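Local coordinates for protein putative enoyl-CoA hydratase (Streptomyces avermitilis, PDB 3GKB) that probably acts on acyl-CoA thioesters as a crotonase-family enzyme, perhaps adding water across the double bond of enoyl-CoA substrates, at residues P27-V31 with S59-P63; E64-H69 with E267-E271; A131-T137 with I189-A195. All coordinates share one frame. Residues are numbered along the deposited sequence.

Overall arrangement
All three contacts belong to a crotonase-like fold, and contacts 1 and 3 reach the same six-stranded mixed sheet. Contact 1 holds the loop between strand 19-24 and helix 34-48 against the end of strand 55-60. Contact 2 begins directly after it in the chain: their centres are about 9 Å apart, and the two touch through Ser-60 with Phe-65 and Asn-30 with Phe-66, so that the run 59-69 is braced by loop 27-31 and by the C-terminal helices. Contact 3 pairs the edge strand 191-193 with 130-134, its centre about 18 Å from that of contact 1 and 17 Å from that of contact 2. In sequence it is nested inside the long loop that contact 2 closes, and it faces a second subunit.

Contact 1. Residues P27-V31 with S59-P63; sequences PPVNV and SSADP
The irregular loop 27-31 lies beside the end of strand 55-60 and the turn after it, Val-29 nearest Asp-62 with CA atoms 6.9 Å apart, burying 152 Å² in all. The peptide before Pro-28 is cis, which proline tolerates better than other residues, and Asn-30 sits in the left-handed helical region (58/47), where asparagine is comparatively well accommodated; its CB points toward 59-63. Strand 55-60 ends at Ser-60, whose t rotamer lets OG accept the Asp-62 N at 2.9 Å, an ST turn; the hydroxyl also bonds to Phe-65 O. Such a turn carries the chain out of the third strand of the crotonase-like sheet. Direct hydrogen bonds between the segments are absent, and waters bridge them instead. Water 1 sits 3.1 Å from Pro-28 O and 2.9 Å from Asp-62 OD1; water 2 lies 2.7 Å from Asn-30 OD1 and 2.6 Å from Asp-62 OD2. Asp-62 (chi1 t) also accepts Glu-64 N and Phe-65 N at OD1. Asn-30 OD1 accepts from Asn-26 N and ND2 donates to Leu-24 O and Phe-66 O, while Asn-30 ND2 and Ser-60 OG, though 2.9 Å apart, are poorly angled and not hydrogen-bonded. Van der Waals contact is slight: Asn-30 CG rests 3.9 Å from Asp-62 CB, and Val-29 CA 3.5 Å from Asp-62 OD2. Val-29 directs its side chain away, onto Phe-65, Ala-68 and helix 264-268.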
loop_
_atom_site.group_PDB
_atom_site.type_symbol
_atom_site.label_atom_id
_atom_site.label_comp_id
_atom_site.label_asym_id
_atom_site.label_seq_id
_atom_site.Cartn_x
_atom_site.Cartn_y
_atom_site.Cartn_z
ATOM N N PRO B 27 15.011 16.461 27.884
ATOM C CA PRO B 27 13.997 16.461 28.936
ATOM C C PRO B 27 13.087 17.687 28.929
ATOM O O PRO B 27 13.504 18.766 28.517
ATOM C CB PRO B 27 14.828 16.435 30.217
ATOM C CG PRO B 27 16.088 15.855 29.850
ATOM C CD PRO B 27 16.361 16.257 28.435
ATOM N N PRO B 28 11.845 17.541 29.421
ATOM C CA PRO B 28 11.250 16.341 30.027
ATOM C C PRO B 28 10.517 15.360 29.096
ATOM O O PRO B 28 10.202 14.257 29.528
ATOM C CB PRO B 28 10.266 16.934 31.041
ATOM C CG PRO B 28 9.848 18.236 30.421
ATOM C CD PRO B 28 10.991 18.728 29.588
ATOM N N VAL B 29 10.214 15.733 27.859
ATOM C CA VAL B 29 9.408 14.856 26.991
ATOM C C VAL B 29 9.930 14.738 25.561
ATOM O O VAL B 29 9.211 14.288 24.687
ATOM C CB VAL B 29 7.908 15.283 26.923
ATOM C CG1 VAL B 29 7.256 15.199 28.296
ATOM C CG2 VAL B 29 7.788 16.690 26.373
ATOM N N ASN B 30 11.188 15.111 25.334
ATOM C CA ASN B 30 11.786 15.060 23.997
ATOM C C ASN B 30 11.013 15.892 22.971
ATOM O O ASN B 30 10.761 15.455 21.833
ATOM C CB ASN B 30 11.972 13.615 23.514
ATOM C CG ASN B 30 13.297 13.007 23.962
ATOM O OD1 ASN B 30 13.934 13.466 24.940
ATOM N ND2 ASN B 30 13.721 11.953 23.258
ATOM N N VAL B 31 10.681 17.125 23.350
ATOM C CA VAL B 31 10.135 18.030 22.335
ATOM C C VAL B 31 11.235 18.345 21.336
ATOM O O VAL B 31 12.416 18.298 21.655
ATOM C CB VAL B 31 9.513 19.351 22.885
ATOM C CG1 VAL B 31 8.433 19.084 23.903
ATOM C CG2 VAL B 31 10.555 20.276 23.402
ATOM N N SER B 59 17.354 6.532 18.227
ATOM C CA SER B 59 16.606 6.004 19.358
ATOM C C SER B 59 16.388 7.118 20.376
ATOM O O SER B 59 16.934 8.217 20.264
ATOM C CB SER B 59 17.327 4.794 19.979
ATOM O OG SER B 59 18.541 5.189 20.610
ATOM N N SER B 60 15.562 6.855 21.374
ATOM C CA SER B 60 15.334 7.851 22.414
ATOM C C SER B 60 15.865 7.440 23.796
ATOM O O SER B 60 15.759 6.280 24.169
ATOM C CB SER B 60 13.838 8.104 22.549
ATOM O OG SER B 60 13.595 9.041 23.578
ATOM N N ALA B 61 16.364 8.409 24.554
ATOM C CA ALA B 61 16.706 8.203 25.968
ATOM C C ALA B 61 15.491 8.340 26.912
ATOM O O ALA B 61 15.551 7.948 28.092
ATOM C CB ALA B 61 17.829 9.170 26.370
ATOM N N ASP B 62 14.386 8.875 26.396
ATOM C CA ASP B 62 13.190 9.140 27.235
ATOM C C ASP B 62 12.358 7.855 27.330
ATOM O O ASP B 62 12.041 7.251 26.307
ATOM C CB ASP B 62 12.391 10.283 26.609
ATOM C CG ASP B 62 11.211 10.732 27.455
ATOM O OD1 ASP B 62 10.301 9.914 27.728
ATOM O OD2 ASP B 62 11.182 11.945 27.786
ATOM N N PRO B 63 12.005 7.423 28.558
ATOM C CA PRO B 63 11.306 6.145 28.681
ATOM C C PRO B 63 9.892 6.091 28.079
ATOM O O PRO B 63 9.384 5.001 27.904
ATOM C CB PRO B 63 11.245 5.897 30.208
ATOM C CG PRO B 63 11.517 7.227 30.852
ATOM C CD PRO B 63 12.332 8.033 29.868
HETATM O O HOH W 1 8.943 11.445 29.749
HETATM O O HOH W 2 13.323 13.486 27.556
#

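Contact 2. Residues E64-H69 with E267-E271; sequences EFFLAH and ERDLE
The chain of 64-69 turns a corner at Phe-66 and presents Glu-64, Phe-65, Ala-68 and His-69 to the junction of helices 264-268 and 270-280, where Asp-269 is the N-cap of the second. Glu-64 lies 8.1 Å from Arg-268 and Ala-68 7.3 Å from Glu-267, CA to CA. Glu-64 is extended (chi1 and chi2 t), which carries its carboxylate to the guanidinium edge: Arg-268 NE is 3.0 Å from Glu-64 OE2 and Arg-268 NH2 3.1 Å from Glu-64 OE1, a two-pronged salt bridge. Phe-65 (chi1 m) inserts its flat ring next to this pair, with CZ 3.4 Å from Glu-267 CB and the ring edge facing the Arg-268 N. Glu-267 is folded instead (chi1 and chi2 m), bringing its carboxylate to His-69 in the p rotamer, where His-69 NE2 donates to Glu-267 OE2 at 2.6 Å; Glu-267 OE2 also takes Gln-262 N. Small Ala-68 leaves room for water 3, which donates to Ala-68 O (2.8 Å) and Glu-267 OE1 (2.7 Å). Leu-270 (t, p) packs beside the imidazole, its CD2 3.5 Å from His-69 CD2. A buried His-carboxylate pair and a more exposed salt bridge thus tie the loop leaving strand 55-60 of the crotonase-like fold to the C-terminal helices. Arg-118 of strand 116-118 lies against Phe-65 and Leu-270, and Phe-66 packs on strand 108-113 and helix 120-127.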
loop_
_atom_site.group_PDB
_atom_site.type_symbol
_atom_site.label_atom_id
_atom_site.label_comp_id
_atom_site.label_asym_id
_atom_site.label_seq_id
_atom_site.Cartn_x
_atom_site.Cartn_y
_atom_site.Cartn_z
ATOM N N GLU B 64 9.257 7.233 27.812
ATOM C CA GLU B 64 7.877 7.241 27.310
ATOM C C GLU B 64 7.720 7.847 25.908
ATOM O O GLU B 64 6.799 7.452 25.150
ATOM C CB GLU B 64 6.987 8.001 28.289
ATOM C CG GLU B 64 5.543 7.975 27.858
ATOM C CD GLU B 64 4.556 8.270 28.976
ATOM O OE1 GLU B 64 5.001 8.605 30.100
ATOM O OE2 GLU B 64 3.336 8.150 28.682
ATOM N N PHE B 65 8.590 8.805 25.579
ATOM C CA PHE B 65 8.506 9.574 24.307
ATOM C C PHE B 65 9.745 9.398 23.435
ATOM O O PHE B 65 10.869 9.491 23.907
ATOM C CB PHE B 65 8.285 11.056 24.607
ATOM C CG PHE B 65 7.101 11.279 25.473
ATOM C CD1 PHE B 65 5.814 11.157 24.946
ATOM C CD2 PHE B 65 7.254 11.486 26.818
ATOM C CE1 PHE B 65 4.716 11.286 25.760
ATOM C CE2 PHE B 65 6.157 11.591 27.639
ATOM C CZ PHE B 65 4.898 11.491 27.118
ATOM N N PHE B 66 9.522 9.120 22.153
ATOM C CA PHE B 66 10.594 9.152 21.162
ATOM C C PHE B 66 10.888 10.614 20.852
ATOM O O PHE B 66 11.982 11.117 21.159
ATOM C CB PHE B 66 10.179 8.370 19.912
ATOM C CG PHE B 66 11.184 8.403 18.816
ATOM C CD1 PHE B 66 12.270 7.526 18.815
ATOM C CD2 PHE B 66 11.084 9.333 17.792
ATOM C CE1 PHE B 66 13.193 7.577 17.802
ATOM C CE2 PHE B 66 12.033 9.385 16.780
ATOM C CZ PHE B 66 13.082 8.512 16.794
ATOM N N LEU B 67 9.876 11.302 20.302
ATOM C CA LEU B 67 9.874 12.756 20.099
ATOM C C LEU B 67 8.436 13.219 20.265
ATOM O O LEU B 67 7.577 12.760 19.567
ATOM C CB LEU B 67 10.375 13.157 18.726
ATOM C CG LEU B 67 11.880 13.025 18.455
ATOM C CD1 LEU B 67 12.159 13.255 16.929
ATOM C CD2 LEU B 67 12.726 13.964 19.366
ATOM N N ALA B 68 8.194 14.078 21.236
ATOM C CA ALA B 68 6.829 14.425 21.629
ATOM C C ALA B 68 6.050 15.069 20.492
ATOM O O ALA B 68 4.926 14.680 20.217
ATOM C CB ALA B 68 6.859 15.345 22.815
ATOM N N HIS B 69 6.686 16.061 19.868
ATOM C CA HIS B 69 6.151 16.964 18.839
ATOM C C HIS B 69 7.046 18.205 18.844
ATOM O O HIS B 69 7.957 18.302 19.656
ATOM C CB HIS B 69 4.661 17.338 19.060
ATOM C CG HIS B 69 4.367 17.897 20.414
ATOM N ND1 HIS B 69 4.740 19.173 20.789
ATOM C CD2 HIS B 69 3.784 17.336 21.502
ATOM C CE1 HIS B 69 4.368 19.383 22.041
ATOM N NE2 HIS B 69 3.809 18.277 22.506
ATOM N N GLU B 267 1.442 15.026 28.175
ATOM C CA GLU B 267 1.721 14.359 26.899
ATOM C C GLU B 267 1.234 12.916 26.823
ATOM O O GLU B 267 1.028 12.388 25.735
ATOM C CB GLU B 267 3.215 14.386 26.603
ATOM C CG GLU B 267 3.785 15.777 26.381
ATOM C CD GLU B 267 3.446 16.365 25.011
ATOM O OE1 GLU B 267 3.358 15.618 24.016
ATOM O OE2 GLU B 267 3.282 17.586 24.924
ATOM N N ARG B 268 1.032 12.258 27.956
ATOM C CA ARG B 268 0.697 10.846 27.937
ATOM C C ARG B 268 -0.573 10.585 27.088
ATOM O O ARG B 268 -0.574 9.714 26.215
ATOM C CB ARG B 268 0.518 10.298 29.357
ATOM C CG ARG B 268 0.207 8.776 29.399
ATOM C CD ARG B 268 0.490 8.168 30.795
ATOM N NE ARG B 268 1.843 8.516 31.229
ATOM C CZ ARG B 268 2.165 9.163 32.350
ATOM N NH1 ARG B 268 1.252 9.517 33.254
ATOM N NH2 ARG B 268 3.439 9.438 32.594
ATOM N N ASP B 269 -1.618 11.386 27.335
ATOM C CA ASP B 269 -2.833 11.377 26.526
ATOM C C ASP B 269 -3.038 12.770 25.952
ATOM O O ASP B 269 -4.031 13.448 26.244
ATOM C CB ASP B 269 -4.063 10.943 27.377
ATOM C CG ASP B 269 -5.384 10.869 26.566
ATOM O OD1 ASP B 269 -5.371 10.862 25.298
ATOM O OD2 ASP B 269 -6.461 10.802 27.224
ATOM N N LEU B 270 -2.100 13.199 25.113
ATOM C CA LEU B 270 -2.189 14.536 24.531
ATOM C C LEU B 270 -3.483 14.728 23.736
ATOM O O LEU B 270 -4.013 15.853 23.669
ATOM C CB LEU B 270 -0.942 14.858 23.682
ATOM C CG LEU B 270 -0.775 16.274 23.148
ATOM C CD1 LEU B 270 -0.698 17.299 24.317
ATOM C CD2 LEU B 270 0.457 16.368 22.241
ATOM N N GLU B 271 -3.990 13.655 23.114
ATOM C CA GLU B 271 -5.200 13.747 22.283
ATOM C C GLU B 271 -6.346 14.157 23.163
ATOM O O GLU B 271 -7.043 15.139 22.869
ATOM C CB GLU B 271 -5.515 12.418 21.576
ATOM C CG GLU B 271 -4.492 12.009 20.526
ATOM C CD GLU B 271 -3.170 11.416 21.076
ATOM O OE1 GLU B 271 -3.106 11.023 22.272
ATOM O OE2 GLU B 271 -2.176 11.341 20.290
HETATM O O HOH W 3 3.604 13.474 22.382
#

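Contact 3. Residues A131-T137 with I189-A195; sequences AFAAAET and INRALPA
Strands 130-134 and 191-193 run parallel with a 33° twist between their short axes, which come within 4.7 Å; the contact buries 589 Å². Phe-132 pairs with Arg-191, Ala-133 with Ala-192 and Ala-134 with Leu-193. Ala-133 straddles its partner: its N donates to Arg-191 O (3.0 Å), and its O accepts Leu-193 N (2.8 Å). Ala-135 N continues the pattern to Leu-193 O (2.8 Å), and at the other end Ala-131 O accepts Asn-190 N (2.9 Å) while Ala-131 N donates to Asn-190 OD1 (3.0 Å). On one face the Phe-132 ring (chi1 m) meets Arg-191 CB with its edge, its CD1 lying 3.9 Å from that atom and 4.2 Å from Leu-193 CD1, against Leu-198, Tyr-201 and Val-202 of helix 195-210. On the other, Ile-189 (p, t) reaches back so that its CD1 fills the space beside Ala-133 CB at 3.4 Å and its CG2 lies 3.9 Å from Ala-131 CB; alanines allow this closeness and leave room for helix 180-186. Past the strands, Ala-195 nestles against Ala-134 (CB to CB, 3.9 Å), and Glu-136 OE1 accepts Ala-195 N at 2.8 Å. At this edge of the crotonase-like sheet, Arg-191 NH2 forms a salt bridge with Glu-170 of the second subunit, Asn-190 ND2 hydrogen-bonds to the same carboxylate, and Arg-191 NE hydrogen-bonds to Tyr-186 of that subunit, so an apolar, backbone-bonded pair carries polar groups suited to holding the trimer together.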
loop_
_atom_site.group_PDB
_atom_site.type_symbol
_atom_site.label_atom_id
_atom_site.label_comp_id
_atom_site.label_asym_id
_atom_site.label_seq_id
_atom_site.Cartn_x
_atom_site.Cartn_y
_atom_site.Cartn_z
ATOM N N ALA B 131 11.630 1.886 9.879
ATOM C CA ALA B 131 11.223 2.124 11.251
ATOM C C ALA B 131 10.657 0.811 11.821
ATOM O O ALA B 131 9.791 0.165 11.202
ATOM C CB ALA B 131 10.164 3.188 11.326
ATOM N N PHE B 132 11.149 0.463 12.999
ATOM C CA PHE B 132 10.750 -0.745 13.737
ATOM C C PHE B 132 10.247 -0.273 15.100
ATOM O O PHE B 132 10.940 0.512 15.779
ATOM C CB PHE B 132 11.952 -1.697 13.902
ATOM C CG PHE B 132 12.532 -2.153 12.582
ATOM C CD1 PHE B 132 11.826 -3.049 11.793
ATOM C CD2 PHE B 132 13.724 -1.623 12.077
ATOM C CE1 PHE B 132 12.335 -3.466 10.543
ATOM C CE2 PHE B 132 14.233 -2.045 10.842
ATOM C CZ PHE B 132 13.510 -2.957 10.076
ATOM N N ALA B 133 9.074 -0.765 15.513
ATOM C CA ALA B 133 8.405 -0.271 16.724
ATOM C C ALA B 133 8.015 -1.385 17.703
ATOM O O ALA B 133 7.689 -2.502 17.300
ATOM C CB ALA B 133 7.151 0.562 16.372
ATOM N N ALA B 134 8.038 -1.049 18.987
ATOM C CA ALA B 134 7.651 -1.973 20.063
ATOM C C ALA B 134 6.106 -2.150 20.085
ATOM O O ALA B 134 5.345 -1.181 20.305
ATOM C CB ALA B 134 8.126 -1.417 21.407
ATOM N N ALA B 135 5.668 -3.390 19.902
ATOM C CA ALA B 135 4.235 -3.703 19.793
ATOM C C ALA B 135 3.460 -3.208 21.010
ATOM O O ALA B 135 2.373 -2.629 20.876
ATOM C CB ALA B 135 4.046 -5.229 19.578
ATOM N N GLU B 136 4.034 -3.368 22.191
ATOM C CA GLU B 136 3.314 -3.098 23.445
ATOM C C GLU B 136 3.267 -1.647 23.855
ATOM O O GLU B 136 2.353 -1.250 24.561
ATOM C CB GLU B 136 3.947 -3.875 24.623
ATOM C CG GLU B 136 3.821 -5.398 24.537
ATOM C CD GLU B 136 5.020 -6.059 23.863
ATOM O OE1 GLU B 136 5.644 -5.415 22.998
ATOM O OE2 GLU B 136 5.333 -7.230 24.187
ATOM N N THR B 137 4.275 -0.865 23.461
ATOM C CA THR B 137 4.511 0.445 24.033
ATOM C C THR B 137 4.502 1.601 23.024
ATOM O O THR B 137 4.221 2.725 23.392
ATOM C CB THR B 137 5.855 0.452 24.806
ATOM O OG1 THR B 137 6.899 0.012 23.947
ATOM C CG2 THR B 137 5.799 -0.519 26.003
ATOM N N ILE B 189 4.987 2.398 9.353
ATOM C CA ILE B 189 6.306 1.895 9.742
ATOM C C ILE B 189 6.524 0.523 9.124
ATOM O O ILE B 189 5.590 -0.093 8.588
ATOM C CB ILE B 189 6.460 1.786 11.281
ATOM C CG1 ILE B 189 5.459 0.764 11.844
ATOM C CG2 ILE B 189 6.306 3.143 11.920
ATOM C CD1 ILE B 189 5.535 0.566 13.365
ATOM N N ASN B 190 7.740 -0.006 9.224
ATOM C CA ASN B 190 8.051 -1.262 8.560
ATOM C C ASN B 190 7.483 -2.468 9.304
ATOM O O ASN B 190 6.908 -3.380 8.683
ATOM C CB ASN B 190 9.567 -1.454 8.384
ATOM C CG ASN B 190 10.165 -0.472 7.404
ATOM O OD1 ASN B 190 10.072 0.739 7.590
ATOM N ND2 ASN B 190 10.799 -0.995 6.350
ATOM N N ARG B 191 7.637 -2.480 10.620
ATOM C CA ARG B 191 7.288 -3.665 11.418
ATOM C C ARG B 191 7.081 -3.316 12.866
ATOM O O ARG B 191 7.759 -2.446 13.373
ATOM C CB ARG B 191 8.381 -4.735 11.302
ATOM C CG ARG B 191 7.888 -6.178 11.538
ATOM C CD ARG B 191 7.458 -6.774 10.213
ATOM N NE ARG B 191 8.599 -6.938 9.318
ATOM C CZ ARG B 191 9.494 -7.914 9.367
ATOM N NH1 ARG B 191 9.389 -8.921 10.243
ATOM N NH2 ARG B 191 10.495 -7.902 8.504
ATOM N N ALA B 192 6.141 -4.019 13.516
ATOM C CA ALA B 192 5.972 -4.021 14.959
ATOM C C ALA B 192 6.532 -5.334 15.477
ATOM O O ALA B 192 6.217 -6.432 14.923
ATOM C CB ALA B 192 4.510 -3.891 15.348
ATOM N N LEU B 193 7.333 -5.216 16.532
ATOM C CA LEU B 193 8.047 -6.338 17.141
ATOM C C LEU B 193 7.852 -6.321 18.651
ATOM O O LEU B 193 7.596 -5.282 19.220
ATOM C CB LEU B 193 9.545 -6.234 16.808
ATOM C CG LEU B 193 9.823 -6.404 15.306
ATOM C CD1 LEU B 193 11.113 -5.738 14.916
ATOM C CD2 LEU B 193 9.758 -7.894 14.912
ATOM N N PRO B 194 7.993 -7.472 19.322
ATOM C CA PRO B 194 7.892 -7.436 20.799
ATOM C C PRO B 194 8.877 -6.460 21.463
ATOM O O PRO B 194 10.035 -6.403 21.061
ATOM C CB PRO B 194 8.208 -8.883 21.201
ATOM C CG PRO B 194 7.859 -9.686 20.018
ATOM C CD PRO B 194 8.201 -8.840 18.820
ATOM N N ALA B 195 8.404 -5.680 22.437
ATOM C CA ALA B 195 9.218 -4.683 23.124
ATOM C C ALA B 195 10.530 -5.285 23.642
ATOM O O ALA B 195 11.584 -4.682 23.531
ATOM C CB ALA B 195 8.434 -4.030 24.268
#